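Local coordinates for protein NADH:ubiquinone oxidoreductase, Na translocating, F subunit (Porphyromonas gingivalis, PDB 2R6H) that binds flavin-adenine dinucleotide and pairs an FAD-binding beta-barrel domain with a Rossmann-like NAD-binding domain, at residues Thr184-Tyr190 / Pro214-Phe218; Asn104-Ala108 / Ser129-Phe133; Glu35-Ser41 / Pro95-Ile101. The contacts are given in a common frame with arbitrary orientation. Residues are numbered along the deposited sequence.

Contact 1: residues Thr184-Tyr190 / Pro214-Phe218; sequences TGRKVSY and PNFKF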
# COMPACT_ATOMS: atom_id res chain seq x y z
N THR A 184 11.90 -18.64 3.45
CA THR A 184 11.59 -19.48 2.30
C THR A 184 12.71 -19.65 1.31
O THR A 184 13.65 -18.84 1.25
CB THR A 184 10.38 -18.96 1.51
OG1 THR A 184 10.17 -19.81 0.38
CG2 THR A 184 10.63 -17.53 1.04
N GLY A 185 12.60 -20.70 0.52
CA GLY A 185 13.60 -20.98 -0.49
C GLY A 185 13.01 -20.77 -1.87
O GLY A 185 13.65 -21.02 -2.88
N ARG A 186 11.76 -20.31 -1.89
CA ARG A 186 11.12 -19.95 -3.13
C ARG A 186 11.83 -18.76 -3.78
O ARG A 186 12.48 -17.97 -3.09
CB ARG A 186 9.66 -19.60 -2.87
CG ARG A 186 8.81 -20.79 -2.61
CD ARG A 186 7.59 -20.71 -3.50
NE ARG A 186 6.36 -20.48 -2.76
CZ ARG A 186 5.24 -20.04 -3.31
NH1 ARG A 186 5.19 -19.74 -4.61
NH2 ARG A 186 4.17 -19.87 -2.55
N LYS A 187 11.73 -18.64 -5.10
CA LYS A 187 12.24 -17.48 -5.81
C LYS A 187 11.18 -16.39 -5.88
O LYS A 187 10.04 -16.64 -6.29
CB LYS A 187 12.72 -17.87 -7.20
CG LYS A 187 13.18 -16.69 -8.04
CD LYS A 187 14.42 -17.06 -8.84
CE LYS A 187 14.60 -16.12 -10.02
NZ LYS A 187 13.32 -15.96 -10.76
N VAL A 188 11.55 -15.19 -5.47
CA VAL A 188 10.56 -14.14 -5.22
C VAL A 188 11.07 -12.79 -5.66
O VAL A 188 12.08 -12.31 -5.16
CB VAL A 188 10.21 -14.05 -3.70
CG1 VAL A 188 9.19 -12.96 -3.47
CG2 VAL A 188 9.70 -15.37 -3.15
N SER A 189 10.39 -12.15 -6.60
CA SER A 189 10.71 -10.78 -6.94
C SER A 189 9.55 -9.86 -6.58
O SER A 189 8.38 -10.25 -6.66
CB SER A 189 11.06 -10.64 -8.43
OG SER A 189 9.97 -11.00 -9.27
N TYR A 190 9.86 -8.63 -6.18
CA TYR A 190 8.85 -7.63 -5.91
C TYR A 190 9.14 -6.40 -6.75
O TYR A 190 10.20 -5.80 -6.62
CB TYR A 190 8.87 -7.26 -4.43
CG TYR A 190 7.85 -6.24 -4.01
CD1 TYR A 190 6.68 -6.08 -4.70
CD2 TYR A 190 8.06 -5.45 -2.89
CE1 TYR A 190 5.74 -5.14 -4.30
CE2 TYR A 190 7.13 -4.53 -2.48
CZ TYR A 190 5.97 -4.37 -3.18
OH TYR A 190 5.03 -3.44 -2.77
N PRO A 214 19.53 -14.79 -1.69
CA PRO A 214 19.77 -14.73 -3.13
C PRO A 214 18.47 -14.87 -3.92
O PRO A 214 18.40 -14.39 -5.04
CB PRO A 214 20.67 -15.94 -3.37
CG PRO A 214 21.39 -16.12 -2.09
CD PRO A 214 20.43 -15.74 -1.01
N ASN A 215 17.47 -15.51 -3.33
CA ASN A 215 16.24 -15.84 -4.04
C ASN A 215 15.19 -14.72 -4.05
O ASN A 215 14.08 -14.89 -4.57
CB ASN A 215 15.63 -17.17 -3.55
CG ASN A 215 15.64 -17.31 -2.03
OD1 ASN A 215 16.66 -17.08 -1.38
ND2 ASN A 215 14.50 -17.70 -1.46
N PHE A 216 15.55 -13.57 -3.50
CA PHE A 216 14.64 -12.44 -3.51
C PHE A 216 15.25 -11.22 -4.19
O PHE A 216 16.39 -10.86 -3.91
CB PHE A 216 14.23 -12.09 -2.08
CG PHE A 216 13.54 -10.77 -1.97
CD1 PHE A 216 12.20 -10.64 -2.29
CD2 PHE A 216 14.23 -9.65 -1.53
CE1 PHE A 216 11.57 -9.43 -2.19
CE2 PHE A 216 13.60 -8.44 -1.42
CZ PHE A 216 12.26 -8.33 -1.75
N LYS A 217 14.49 -10.59 -5.08
CA LYS A 217 14.92 -9.35 -5.71
C LYS A 217 13.83 -8.30 -5.61
O LYS A 217 12.64 -8.60 -5.69
CB LYS A 217 15.30 -9.57 -7.17
CG LYS A 217 16.45 -10.53 -7.36
CD LYS A 217 17.78 -9.83 -7.26
CE LYS A 217 18.91 -10.80 -7.62
NZ LYS A 217 20.05 -10.17 -8.38
N PHE A 218 14.26 -7.06 -5.44
CA PHE A 218 13.34 -5.94 -5.32
C PHE A 218 13.73 -4.88 -6.32
O PHE A 218 14.87 -4.46 -6.36
CB PHE A 218 13.43 -5.38 -3.90
CG PHE A 218 12.60 -4.15 -3.68
CD1 PHE A 218 13.19 -2.98 -3.22
CD2 PHE A 218 11.23 -4.16 -3.92
CE1 PHE A 218 12.44 -1.84 -3.00
CE2 PHE A 218 10.47 -3.02 -3.71
CZ PHE A 218 11.08 -1.86 -3.25

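Contact 2: residues Asn104-Ala108 / Ser129-Phe133; sequences NVRIA and SSYIF. With FAD (flavin-adenine dinucleotide), chain H.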
# COMPACT_ATOMS: atom_id res chain seq x y z
N ASN A 104 -0.98 1.29 5.95
CA ASN A 104 -0.58 2.31 4.99
C ASN A 104 -1.82 2.97 4.44
O ASN A 104 -2.58 2.33 3.73
CB ASN A 104 0.16 1.69 3.82
CG ASN A 104 1.49 1.15 4.21
OD1 ASN A 104 1.93 1.30 5.35
ND2 ASN A 104 2.15 0.50 3.26
N VAL A 105 -2.02 4.24 4.74
CA VAL A 105 -3.24 4.91 4.33
C VAL A 105 -3.02 6.00 3.30
O VAL A 105 -2.33 6.98 3.58
CB VAL A 105 -3.93 5.52 5.51
CG1 VAL A 105 -5.25 6.09 5.10
CG2 VAL A 105 -4.13 4.47 6.55
N ARG A 106 -3.60 5.83 2.12
CA ARG A 106 -3.62 6.85 1.07
C ARG A 106 -4.76 7.83 1.35
O ARG A 106 -5.92 7.44 1.43
CB ARG A 106 -3.83 6.18 -0.29
CG ARG A 106 -4.03 7.11 -1.50
CD ARG A 106 -2.70 7.67 -1.96
NE ARG A 106 -2.64 8.07 -3.37
CZ ARG A 106 -2.94 9.29 -3.81
NH1 ARG A 106 -3.33 10.24 -2.96
NH2 ARG A 106 -2.85 9.57 -5.12
N ILE A 107 -4.42 9.10 1.53
CA ILE A 107 -5.45 10.12 1.72
C ILE A 107 -6.25 10.33 0.42
O ILE A 107 -5.71 10.71 -0.62
CB ILE A 107 -4.83 11.45 2.15
CG1 ILE A 107 -5.92 12.46 2.43
CG2 ILE A 107 -3.90 11.98 1.09
CD1 ILE A 107 -6.63 12.24 3.70
N ALA A 108 -7.55 10.07 0.48
CA ALA A 108 -8.37 10.09 -0.72
C ALA A 108 -8.80 11.51 -1.05
O ALA A 108 -9.94 11.89 -0.75
CB ALA A 108 -9.56 9.21 -0.56
N SER A 129 -10.19 7.99 5.05
CA SER A 129 -8.80 8.40 4.96
C SER A 129 -8.60 9.78 5.63
O SER A 129 -7.61 9.98 6.33
CB SER A 129 -8.32 8.40 3.52
OG SER A 129 -9.00 9.39 2.78
N SER A 130 -9.55 10.70 5.43
CA SER A 130 -9.43 12.05 5.98
C SER A 130 -9.41 12.05 7.49
O SER A 130 -8.76 12.90 8.09
CB SER A 130 -10.54 12.98 5.47
OG SER A 130 -10.50 13.13 4.07
N TYR A 131 -10.13 11.12 8.12
CA TYR A 131 -10.17 11.06 9.58
C TYR A 131 -8.87 10.48 10.08
O TYR A 131 -8.25 11.03 10.98
CB TYR A 131 -11.37 10.24 10.11
CG TYR A 131 -11.37 10.03 11.62
CD1 TYR A 131 -11.66 11.08 12.49
CD2 TYR A 131 -11.08 8.79 12.17
CE1 TYR A 131 -11.67 10.89 13.87
CE2 TYR A 131 -11.08 8.59 13.55
CZ TYR A 131 -11.38 9.64 14.40
OH TYR A 131 -11.37 9.43 15.76
N ILE A 132 -8.46 9.36 9.49
CA ILE A 132 -7.21 8.74 9.90
C ILE A 132 -6.06 9.73 9.83
O ILE A 132 -5.26 9.84 10.76
CB ILE A 132 -6.88 7.50 9.06
CG1 ILE A 132 -7.88 6.39 9.39
CG2 ILE A 132 -5.47 7.05 9.34
CD1 ILE A 132 -8.02 5.34 8.31
N PHE A 133 -5.99 10.48 8.74
CA PHE A 133 -4.93 11.47 8.59
C PHE A 133 -4.91 12.52 9.68
O PHE A 133 -3.90 13.19 9.89
CB PHE A 133 -5.02 12.14 7.22
CG PHE A 133 -4.05 11.59 6.24
CD1 PHE A 133 -4.14 10.28 5.81
CD2 PHE A 133 -3.03 12.38 5.75
CE1 PHE A 133 -3.25 9.76 4.91
CE2 PHE A 133 -2.12 11.86 4.84
CZ PHE A 133 -2.24 10.55 4.42
PA FAD H . -14.44 7.66 0.42
O1A FAD H . -14.87 6.19 0.34
O2A FAD H . -15.42 8.56 1.18
O5B FAD H . -14.20 8.26 -1.07
C5B FAD H . -13.16 7.75 -1.89
C4B FAD H . -12.83 8.74 -3.00
O4B FAD H . -13.97 8.98 -3.79
C3B FAD H . -12.38 10.09 -2.44
O3B FAD H . -11.19 10.47 -3.10
C2B FAD H . -13.48 11.06 -2.80
O2B FAD H . -12.93 12.31 -3.18
C1B FAD H . -14.15 10.37 -3.98
N9A FAD H . -15.59 10.73 -4.17
C8A FAD H . -16.60 10.74 -3.23
N7A FAD H . -17.75 11.12 -3.84
C5A FAD H . -17.50 11.36 -5.15
C6A FAD H . -18.30 11.77 -6.23
N6A FAD H . -19.58 12.10 -6.03
N1A FAD H . -17.74 11.93 -7.49
C2A FAD H . -16.39 11.68 -7.69
N3A FAD H . -15.60 11.27 -6.63
C4A FAD H . -16.14 11.12 -5.38
N1 FAD H . -6.70 1.67 1.32
C2 FAD H . -5.48 2.02 1.84
O2 FAD H . -5.13 3.19 1.76
N3 FAD H . -4.68 1.06 2.44
C4 FAD H . -5.10 -0.27 2.53
O4 FAD H . -4.43 -1.17 3.06
C4X FAD H . -6.34 -0.60 2.00
N5 FAD H . -6.76 -1.91 2.09
C5X FAD H . -7.98 -2.25 1.55
C6 FAD H . -8.40 -3.57 1.63
C7 FAD H . -9.63 -3.96 1.11
C7M FAD H . -10.04 -5.40 1.23
C8 FAD H . -10.44 -3.00 0.51
C8M FAD H . -11.77 -3.38 -0.06
C9 FAD H . -10.02 -1.68 0.43
C9A FAD H . -8.79 -1.29 0.95
N10 FAD H . -8.36 0.03 0.87
C10 FAD H . -7.14 0.37 1.40
C1' FAD H . -9.26 1.15 0.42
C2' FAD H . -9.90 1.76 1.66
O2' FAD H . -10.69 0.79 2.29
C3' FAD H . -10.78 2.96 1.32
O3' FAD H . -11.57 2.71 0.17
C4' FAD H . -9.91 4.19 1.12
O4' FAD H . -9.40 4.51 2.39
C5' FAD H . -10.73 5.37 0.63
O5' FAD H . -11.93 5.42 1.37
P FAD H . -12.36 6.78 2.11
O1P FAD H . -13.44 6.51 3.13
O2P FAD H . -11.14 7.44 2.72
O3P FAD H . -12.91 7.71 0.94

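Contact 3: residues Glu35-Ser41 / Pro95-Ile101; sequences ETMNFKS and PAEGNII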
# COMPACT_ATOMS: atom_id res chain seq x y z
N GLU A 35 -3.09 -8.32 24.45
CA GLU A 35 -4.04 -8.63 23.39
C GLU A 35 -3.24 -8.86 22.12
O GLU A 35 -2.13 -8.36 21.98
CB GLU A 35 -5.04 -7.49 23.19
CG GLU A 35 -6.01 -7.27 24.35
CD GLU A 35 -7.15 -8.28 24.38
OE1 GLU A 35 -8.25 -7.91 24.85
OE2 GLU A 35 -6.96 -9.43 23.93
N THR A 36 -3.82 -9.62 21.20
CA THR A 36 -3.14 -9.98 19.95
C THR A 36 -4.12 -10.34 18.83
O THR A 36 -5.16 -10.98 19.07
CB THR A 36 -2.10 -11.13 20.18
OG1 THR A 36 -0.79 -10.56 20.36
CG2 THR A 36 -2.06 -12.10 19.01
N MSE A 37 -3.80 -9.92 17.61
CA MSE A 37 -4.58 -10.31 16.44
C MSE A 37 -3.85 -11.37 15.60
O MSE A 37 -2.78 -11.12 15.03
CB MSE A 37 -4.92 -9.10 15.58
CG MSE A 37 -5.95 -9.38 14.50
SE MSE A 37 -5.94 -8.03 13.09
CE MSE A 37 -6.63 -6.50 14.10
N ASN A 38 -4.43 -12.57 15.58
CA ASN A 38 -3.96 -13.65 14.74
C ASN A 38 -4.45 -13.39 13.34
O ASN A 38 -5.66 -13.33 13.12
CB ASN A 38 -4.56 -14.98 15.20
CG ASN A 38 -4.45 -15.18 16.70
OD1 ASN A 38 -3.51 -14.68 17.33
ND2 ASN A 38 -5.40 -15.92 17.28
N PHE A 39 -3.55 -13.24 12.38
CA PHE A 39 -3.99 -13.06 11.00
C PHE A 39 -3.05 -13.71 10.01
O PHE A 39 -1.90 -13.95 10.33
CB PHE A 39 -4.17 -11.57 10.68
CG PHE A 39 -2.89 -10.77 10.68
CD1 PHE A 39 -2.28 -10.43 9.49
CD2 PHE A 39 -2.32 -10.36 11.87
CE1 PHE A 39 -1.11 -9.68 9.49
CE2 PHE A 39 -1.15 -9.61 11.87
CZ PHE A 39 -0.54 -9.27 10.68
N LYS A 40 -3.56 -14.02 8.82
CA LYS A 40 -2.69 -14.49 7.75
C LYS A 40 -2.28 -13.30 6.87
O LYS A 40 -3.05 -12.35 6.71
CB LYS A 40 -3.39 -15.60 6.94
CG LYS A 40 -3.66 -16.88 7.74
CD LYS A 40 -4.24 -18.02 6.89
CE LYS A 40 -3.15 -18.84 6.14
NZ LYS A 40 -2.62 -20.04 6.88
N SER A 41 -1.06 -13.31 6.34
CA SER A 41 -0.49 -12.13 5.66
C SER A 41 -1.26 -11.73 4.42
O SER A 41 -1.41 -12.52 3.50
CB SER A 41 0.95 -12.37 5.28
OG SER A 41 1.59 -13.09 6.30
N PRO A 95 2.65 -11.36 10.45
CA PRO A 95 1.80 -11.88 11.53
C PRO A 95 2.57 -12.15 12.81
O PRO A 95 1.94 -12.38 13.85
CB PRO A 95 1.27 -13.18 10.94
CG PRO A 95 1.34 -12.98 9.49
CD PRO A 95 2.59 -12.21 9.26
N ALA A 96 3.89 -12.13 12.73
CA ALA A 96 4.73 -12.40 13.90
C ALA A 96 4.65 -11.27 14.93
O ALA A 96 5.03 -11.46 16.09
CB ALA A 96 6.17 -12.67 13.49
N GLU A 97 4.17 -10.10 14.52
CA GLU A 97 3.88 -9.04 15.48
C GLU A 97 2.37 -8.91 15.68
O GLU A 97 1.65 -8.50 14.78
CB GLU A 97 4.49 -7.71 15.08
CG GLU A 97 4.03 -6.57 15.99
CD GLU A 97 4.29 -6.85 17.47
OE1 GLU A 97 3.32 -6.88 18.28
OE2 GLU A 97 5.47 -7.04 17.84
N GLY A 98 1.92 -9.27 16.88
CA GLY A 98 0.51 -9.41 17.16
C GLY A 98 -0.24 -8.17 17.58
O GLY A 98 -1.39 -8.00 17.18
N ASN A 99 0.35 -7.31 18.40
CA ASN A 99 -0.43 -6.17 18.88
C ASN A 99 0.06 -4.78 18.52
O ASN A 99 -0.48 -3.78 18.99
CB ASN A 99 -0.87 -6.31 20.36
CG ASN A 99 0.23 -5.99 21.36
OD1 ASN A 99 0.86 -4.93 21.32
ND2 ASN A 99 0.43 -6.89 22.32
N ILE A 100 1.08 -4.72 17.67
CA ILE A 100 1.41 -3.48 16.98
C ILE A 100 1.05 -3.67 15.52
O ILE A 100 1.80 -4.29 14.77
CB ILE A 100 2.91 -3.10 17.08
CG1 ILE A 100 3.45 -3.26 18.51
CG2 ILE A 100 3.13 -1.68 16.57
CD1 ILE A 100 3.65 -1.95 19.23
N ILE A 101 -0.11 -3.16 15.13
CA ILE A 101 -0.57 -3.30 13.76
C ILE A 101 -0.15 -2.09 12.95
O ILE A 101 -0.40 -0.95 13.34
CB ILE A 101 -2.10 -3.45 13.69
CG1 ILE A 101 -2.53 -4.68 14.47
CG2 ILE A 101 -2.56 -3.54 12.25
CD1 ILE A 101 -1.59 -5.85 14.28

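Contact 1: residues Thr184-Tyr190 / Pro214-Phe218
This is the start of a beta-alpha-beta crossover in the Rossmann-like domain: strand 188-194 leads through helix 203-212 into strand 216-222, which lies parallel to it as an outermost strand of the five-stranded sheet. The short strands 188-190 and 216-218 run only 10° apart, 4.7 Å between axes. Val188 N donates to Asn215 O at 2.7 Å, Lys217 N to Val188 O at 3.0 Å and Tyr190 N to Lys217 O at 2.8 Å, so the bonds zigzag between the two strands.

Val188, Tyr190, Phe216 and Phe218 all project from one face of the sheet, and all take the t rotamer at chi1. They lie side by side on that face: Val188 CG1 meets Phe216 CD1 at 4.0 Å, Tyr190 CB meets Phe216 CE1 at 4.1 Å, and the Tyr190 and Phe218 rings sit obliquely, centroids 5.4 Å apart with planes at 36°. Helices 203-212 and 168-181 cover this face, Phe206 meeting the rings of Tyr190 and Phe218 and Phe179 that of Phe216. Lys187 is extended at chi1 and ends away from the pair, where NZ bonds to Tyr246 and bridges to Glu158; Arg186 likewise turns away, to Ala157 O and Glu257.

Ahead of the strand, Thr184 opens an ST turn, its OG1 accepting from Arg186 N at 2.8 Å. Asn215 has the most surface covered, 105 Å². With chi1 in p, its amide reaches into this turn, and ND2 donates to two carbonyls, Thr184 O at 3.1 Å and Arg186 O at 2.6 Å.

Contact 2: residues Asn104-Ala108 / Ser129-Phe133
Ile107 overlaps the ring of Phe133, its CB lying 3.6 Å from the ring centroid and 15° off the normal, a CH-pi contact over the face. The edge of the same ring meets the strand: Phe133 CE1 comes within 3.2 Å of Val105 O. Val105 itself points toward the helix and packs its CG2 on Ile132 CG2 at 4.0 Å, with Phe27 and Tyr89 of the barrel touching the same pair.

Ser129, in p at chi1, does the polar work. Its OG accepts from Ala108 N at 2.8 Å and donates to FAD O2P at 2.9 Å, while Ser129 N gives O2P a second bond at 2.6 Å. Along the strand, Asn104 O accepts from FAD N3 at 2.8 Å and Arg106 N donates to FAD O2 at 3.1 Å. One strand thus reads the flavin ring and the helix's N-terminal part holds the phosphate, as in the FAD-binding barrel of ferredoxin-reductase-type flavoproteins.

Contact 3: residues Glu35-Ser41 / Pro95-Ile101
Here two segments of the FAD-binding barrel come together: the loop 35-41, on the way from strand 24-30 to strand 44-49, and residues 95-101, a turn that runs into the start of strand 100-106, an outermost strand of the barrel sheet. The three residues with the most surface covered are Pro95, Phe39 and Gly98.

Pro95 gives up 86 Å². Its CG sits over one face of the Phe39 ring, 4.1 Å from Phe39 CE1, while its CB lies 3.3 Å from Phe39 O and its CG 3.2 Å from Ser41 OG. The proline is therefore held between the phenylalanine and the end of the loop, and His177 of helix 168-181 touches both Pro95 and Ser41, so this end of the contact abuts the neighbouring domain.

Phe39, in p at chi1, swings its ring toward the other segment. Glu97 O lies at the ring's edge, 4.2 Å from Phe39 CE2, and Ile101 CD1 is 4.5 Å from the same atom; Met91 and Pro146 fill in around it. Met37, modelled as selenomethionine, adds its CE at 4.5 Å from Ile101 CG1.

Gly98 passes close under Thr36, its CA 3.6 Å from Thr36 OG1. A CB there would lie 2.4 Å from that oxygen, a clash, so the absence of a side chain lets the backbones come together. From the residue before it, Glu97 OE1 accepts from Asn99 N at 3.0 Å and Ile100 N at 3.2 Å. A nearly straight backbone bond joins the segments, from Met37 N to Gly98 O, 3.1 Å long with an angle of 177° at the hydrogen.

In the fold
From the N terminus, contact 3 comes first: 35-41 meets 95-101, closing a long loop that takes in strands 44-49 and 85-90. Strand 100-106 then carries the chain straight from contact 3 into contact 2, whose shorter loop closes when helix 127-132 returns to 104-108. After strand 140-147 the chain enters the parallel sheet, and contact 1 closes the third loop through helix 203-212. The three follow in series, with none nested or crossing. Contacts 3 and 2 lie at the start and end of strand 100-106, their centres 22 Å apart; contact 1 joins neighbouring strands of the other domain, its centre 31 Å from that of contact 2.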